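Local coordinates for protein endo-1,4-beta-xylanase (PDB 7AX7) that removes acetyl groups from acetylated xylan using a bound cobalt(II) ion, as the CE4 esterase domain of a multidomain xylanase, at residues A[95-107]-A[111-123]. Sequence-based numbering, arbitrary orientation.
Sequences DVKFFRPPYIAVN and YQNIDYPFIQGTL. With ACT (acetate ion), chain C.
The carbonyl oxygen of Q120 is gripped by the guanidinium of R100, at 2.9 Å from NH2 and more weakly from NE. Neither N-H points straight at it, and NH2 also lies out of the carbonyl plane. R100 gets there because its chain runs out straight and then bends at chi3 (-90°), with CG passing 3.3 Å from I119 O. T9 OG1 also bonds NH2, D11 forms a salt bridge with NH1, and F35 adds a cation-pi contact. With an alanine in place of R100, Q120 O would probably lose both side-chain donors and D11 this salt bridge. A single bridge joins the backbones: F99 N donates to P117 O, and I119 N to F99 O at 2.8 Å. Next to it the F99 ring, its CG anti to the backbone N (chi1 166°), turns its edge to the face of F118 in a T-shaped stack with planes at 85°. F99 CD2 stands over the centre of F118, and Y111 CE1 lies over the opposite face. I114 CD1 touches F99 CE2 at 3.5 Å, while F98 CD1 meets I119 CG1 and P117 CB. At one end V96 CG1 sits over a face of Y116 in a CH-pi contact, and a water links V96 O to Y116 OH, which also bonds S85. At the other, Y111 N bonds N107 O at 3.2 Å, and N107 OD1 caps M110 N at the start of helix 108-113. An acetate, probably from the crystallisation liquor, accepts a 2.7 Å bond from Y103 N. Thus an apolar, aromatic-rich interface ties the loop to strand 118-123 of the NodB-homology fold and continues through R100, whose O is hydrogen-bonded to ND1 of the cobalt ligand H62, into the metal's second shell, consistent with a part in positioning H62.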
# COMPACT_ATOMS: atom_id res chain seq x y z
N ASP A 95 -10.43 0.65 10.11
CA ASP A 95 -9.94 -0.64 10.55
C ASP A 95 -8.98 -1.21 9.51
O ASP A 95 -9.37 -1.47 8.36
CB ASP A 95 -11.12 -1.59 10.78
CG ASP A 95 -12.06 -1.09 11.88
OD1 ASP A 95 -11.56 -0.81 12.99
OD2 ASP A 95 -13.27 -0.96 11.63
N VAL A 96 -7.73 -1.39 9.91
CA VAL A 96 -6.76 -2.06 9.05
C VAL A 96 -7.31 -3.42 8.62
O VAL A 96 -7.88 -4.16 9.42
CB VAL A 96 -5.42 -2.19 9.80
CG1 VAL A 96 -4.53 -3.24 9.15
CG2 VAL A 96 -4.74 -0.83 9.86
N LYS A 97 -7.17 -3.73 7.33
CA LYS A 97 -7.52 -5.05 6.82
C LYS A 97 -6.35 -5.81 6.23
O LYS A 97 -6.46 -7.02 6.01
CB LYS A 97 -8.62 -4.95 5.74
CG LYS A 97 -9.91 -4.32 6.21
CD LYS A 97 -10.49 -5.07 7.39
CE LYS A 97 -12.01 -4.90 7.48
NZ LYS A 97 -12.44 -3.48 7.64
N PHE A 98 -5.24 -5.14 5.94
CA PHE A 98 -4.12 -5.75 5.25
C PHE A 98 -2.80 -5.32 5.88
O PHE A 98 -2.70 -4.25 6.48
CB PHE A 98 -4.16 -5.41 3.76
CG PHE A 98 -5.35 -5.98 3.06
CD1 PHE A 98 -5.35 -7.30 2.63
CD2 PHE A 98 -6.49 -5.21 2.88
CE1 PHE A 98 -6.47 -7.84 2.00
CE2 PHE A 98 -7.62 -5.73 2.24
CZ PHE A 98 -7.61 -7.05 1.80
N PHE A 99 -1.80 -6.19 5.73
CA PHE A 99 -0.45 -5.96 6.20
C PHE A 99 0.52 -6.15 5.03
O PHE A 99 0.38 -7.09 4.24
CB PHE A 99 -0.09 -6.93 7.34
CG PHE A 99 1.37 -7.02 7.65
CD1 PHE A 99 2.03 -5.96 8.26
CD2 PHE A 99 2.09 -8.18 7.38
CE1 PHE A 99 3.38 -6.04 8.59
CE2 PHE A 99 3.45 -8.27 7.69
CZ PHE A 99 4.09 -7.20 8.30
N ARG A 100 1.50 -5.26 4.93
CA ARG A 100 2.60 -5.48 4.00
C ARG A 100 3.92 -5.49 4.78
O ARG A 100 4.23 -4.51 5.47
CB ARG A 100 2.64 -4.43 2.90
CG ARG A 100 3.80 -4.61 1.93
CD ARG A 100 3.74 -3.52 0.87
NE ARG A 100 2.96 -3.92 -0.28
CZ ARG A 100 2.25 -3.08 -1.03
NH1 ARG A 100 2.20 -1.79 -0.74
NH2 ARG A 100 1.58 -3.54 -2.07
N PRO A 101 4.70 -6.56 4.70
CA PRO A 101 5.91 -6.67 5.52
C PRO A 101 6.99 -5.70 5.07
O PRO A 101 7.26 -5.57 3.87
CB PRO A 101 6.35 -8.13 5.30
CG PRO A 101 5.74 -8.53 4.01
CD PRO A 101 4.42 -7.80 3.94
N PRO A 102 7.62 -5.00 6.02
CA PRO A 102 8.75 -4.13 5.65
C PRO A 102 9.83 -4.92 4.93
O PRO A 102 10.19 -6.03 5.33
CB PRO A 102 9.26 -3.61 7.00
CG PRO A 102 8.05 -3.73 7.93
CD PRO A 102 7.34 -4.97 7.46
N TYR A 103 10.35 -4.34 3.85
CA TYR A 103 11.37 -4.94 3.00
C TYR A 103 10.90 -6.23 2.34
O TYR A 103 11.72 -6.96 1.76
CB TYR A 103 12.67 -5.18 3.78
CG TYR A 103 13.05 -3.96 4.57
CD1 TYR A 103 13.58 -2.84 3.94
CD2 TYR A 103 12.83 -3.89 5.94
CE1 TYR A 103 13.90 -1.69 4.65
CE2 TYR A 103 13.16 -2.75 6.67
CZ TYR A 103 13.69 -1.66 6.02
OH TYR A 103 14.01 -0.53 6.73
N ILE A 104 9.61 -6.54 2.42
CA ILE A 104 9.09 -7.83 2.00
C ILE A 104 9.97 -8.91 2.62
O ILE A 104 10.33 -9.90 1.97
CB ILE A 104 9.05 -7.96 0.46
CG1 ILE A 104 8.50 -6.67 -0.17
CG2 ILE A 104 8.20 -9.15 0.06
CD1 ILE A 104 7.03 -6.41 0.13
N ALA A 105 10.37 -8.71 3.87
CA ALA A 105 11.10 -9.72 4.64
C ALA A 105 10.09 -10.44 5.53
O ALA A 105 9.52 -9.84 6.45
CB ALA A 105 12.22 -9.08 5.46
N VAL A 106 9.88 -11.73 5.25
CA VAL A 106 8.89 -12.53 5.97
C VAL A 106 9.50 -13.89 6.29
O VAL A 106 10.22 -14.47 5.48
CB VAL A 106 7.61 -12.71 5.14
CG1 VAL A 106 7.15 -11.38 4.57
CG2 VAL A 106 7.85 -13.70 4.03
N ASN A 107 9.18 -14.40 7.49
CA ASN A 107 9.60 -15.73 7.94
C ASN A 107 8.42 -16.42 8.63
O ASN A 107 7.32 -15.86 8.74
CB ASN A 107 10.83 -15.65 8.86
CG ASN A 107 10.53 -14.94 10.18
OD1 ASN A 107 9.43 -14.44 10.39
ND2 ASN A 107 11.52 -14.89 11.07
N TYR A 111 4.40 -15.09 9.94
CA TYR A 111 3.15 -15.70 9.50
C TYR A 111 2.35 -16.28 10.67
O TYR A 111 1.11 -16.25 10.64
CB TYR A 111 3.43 -16.80 8.47
CG TYR A 111 3.62 -16.32 7.04
CD1 TYR A 111 2.60 -15.69 6.35
CD2 TYR A 111 4.81 -16.57 6.38
CE1 TYR A 111 2.77 -15.28 5.03
CE2 TYR A 111 5.00 -16.18 5.06
CZ TYR A 111 3.98 -15.53 4.40
OH TYR A 111 4.18 -15.15 3.09
N GLN A 112 3.03 -16.82 11.68
CA GLN A 112 2.35 -17.40 12.84
C GLN A 112 1.74 -16.34 13.75
O GLN A 112 0.86 -16.67 14.56
CB GLN A 112 3.33 -18.26 13.65
CG GLN A 112 3.89 -19.49 12.91
CD GLN A 112 5.12 -20.10 13.59
OE1 GLN A 112 5.53 -19.66 14.66
NE2 GLN A 112 5.72 -21.11 12.96
N ASN A 113 2.20 -15.09 13.67
CA ASN A 113 1.86 -14.10 14.67
C ASN A 113 1.26 -12.83 14.09
O ASN A 113 1.19 -11.82 14.79
CB ASN A 113 3.09 -13.76 15.52
CG ASN A 113 3.43 -14.87 16.50
OD1 ASN A 113 2.72 -15.05 17.48
ND2 ASN A 113 4.48 -15.64 16.21
N ILE A 114 0.82 -12.87 12.83
CA ILE A 114 0.16 -11.75 12.17
C ILE A 114 -1.16 -12.25 11.61
O ILE A 114 -1.18 -13.22 10.84
CB ILE A 114 1.05 -11.13 11.07
CG1 ILE A 114 2.32 -10.55 11.71
CG2 ILE A 114 0.29 -10.06 10.29
CD1 ILE A 114 3.30 -9.97 10.72
N ASP A 115 -2.25 -11.61 12.02
CA ASP A 115 -3.62 -12.03 11.76
C ASP A 115 -4.24 -11.35 10.55
O ASP A 115 -5.44 -11.53 10.29
CB ASP A 115 -4.48 -11.78 13.00
CG ASP A 115 -4.04 -12.61 14.18
OD1 ASP A 115 -3.72 -13.79 13.97
OD2 ASP A 115 -3.99 -12.07 15.31
N TYR A 116 -3.48 -10.56 9.81
CA TYR A 116 -3.99 -9.95 8.60
C TYR A 116 -3.44 -10.66 7.38
O TYR A 116 -2.35 -11.24 7.42
CB TYR A 116 -3.61 -8.47 8.53
CG TYR A 116 -4.10 -7.63 9.69
CD1 TYR A 116 -5.43 -7.25 9.78
CD2 TYR A 116 -3.22 -7.20 10.68
CE1 TYR A 116 -5.88 -6.47 10.83
CE2 TYR A 116 -3.66 -6.42 11.73
CZ TYR A 116 -4.98 -6.06 11.80
OH TYR A 116 -5.42 -5.29 12.86
N PRO A 117 -4.17 -10.63 6.26
CA PRO A 117 -3.58 -11.12 5.00
C PRO A 117 -2.32 -10.33 4.65
O PRO A 117 -2.27 -9.10 4.78
CB PRO A 117 -4.69 -10.88 3.97
CG PRO A 117 -5.96 -10.77 4.78
CD PRO A 117 -5.55 -10.15 6.08
N PHE A 118 -1.31 -11.06 4.19
CA PHE A 118 -0.05 -10.48 3.73
C PHE A 118 -0.17 -10.03 2.28
O PHE A 118 -0.64 -10.79 1.42
CB PHE A 118 1.09 -11.50 3.85
CG PHE A 118 1.58 -11.73 5.27
CD1 PHE A 118 0.71 -12.15 6.27
CD2 PHE A 118 2.92 -11.56 5.58
CE1 PHE A 118 1.16 -12.38 7.56
CE2 PHE A 118 3.39 -11.79 6.87
CZ PHE A 118 2.50 -12.21 7.86
N ILE A 119 0.30 -8.82 1.98
CA ILE A 119 0.29 -8.28 0.63
C ILE A 119 1.72 -8.02 0.18
O ILE A 119 2.51 -7.42 0.91
CB ILE A 119 -0.54 -6.99 0.55
CG1 ILE A 119 -2.00 -7.26 0.94
CG2 ILE A 119 -0.44 -6.39 -0.86
CD1 ILE A 119 -2.67 -8.35 0.11
N GLN A 120 2.06 -8.49 -1.02
CA GLN A 120 3.31 -8.07 -1.64
C GLN A 120 3.01 -7.16 -2.83
O GLN A 120 3.03 -5.94 -2.69
CB GLN A 120 4.13 -9.29 -2.07
CG GLN A 120 5.44 -8.91 -2.74
CD GLN A 120 6.26 -10.12 -3.12
OE1 GLN A 120 6.33 -11.10 -2.38
NE2 GLN A 120 6.88 -10.06 -4.29
N GLY A 121 2.72 -7.74 -4.00
CA GLY A 121 2.50 -6.94 -5.20
C GLY A 121 3.78 -6.80 -5.99
O GLY A 121 4.86 -7.23 -5.58
N THR A 122 3.67 -6.17 -7.16
CA THR A 122 4.84 -6.02 -8.03
C THR A 122 5.58 -4.74 -7.68
O THR A 122 4.98 -3.66 -7.67
CB THR A 122 4.42 -6.02 -9.50
OG1 THR A 122 3.69 -7.23 -9.78
CG2 THR A 122 5.66 -5.95 -10.40
N LEU A 123 6.88 -4.86 -7.39
CA LEU A 123 7.70 -3.69 -7.11
C LEU A 123 8.02 -2.97 -8.40
O LEU A 123 8.18 -3.59 -9.46
CB LEU A 123 9.00 -4.08 -6.42
CG LEU A 123 8.96 -5.08 -5.26
CD1 LEU A 123 10.37 -5.30 -4.71
CD2 LEU A 123 8.02 -4.59 -4.18
C ACT C . 8.79 -1.84 1.74
O ACT C . 8.09 -0.83 1.44
OXT ACT C . 9.47 -2.04 2.78
CH3 ACT C . 8.81 -2.97 0.66
O HOH W 1 -8.00 -4.14 12.25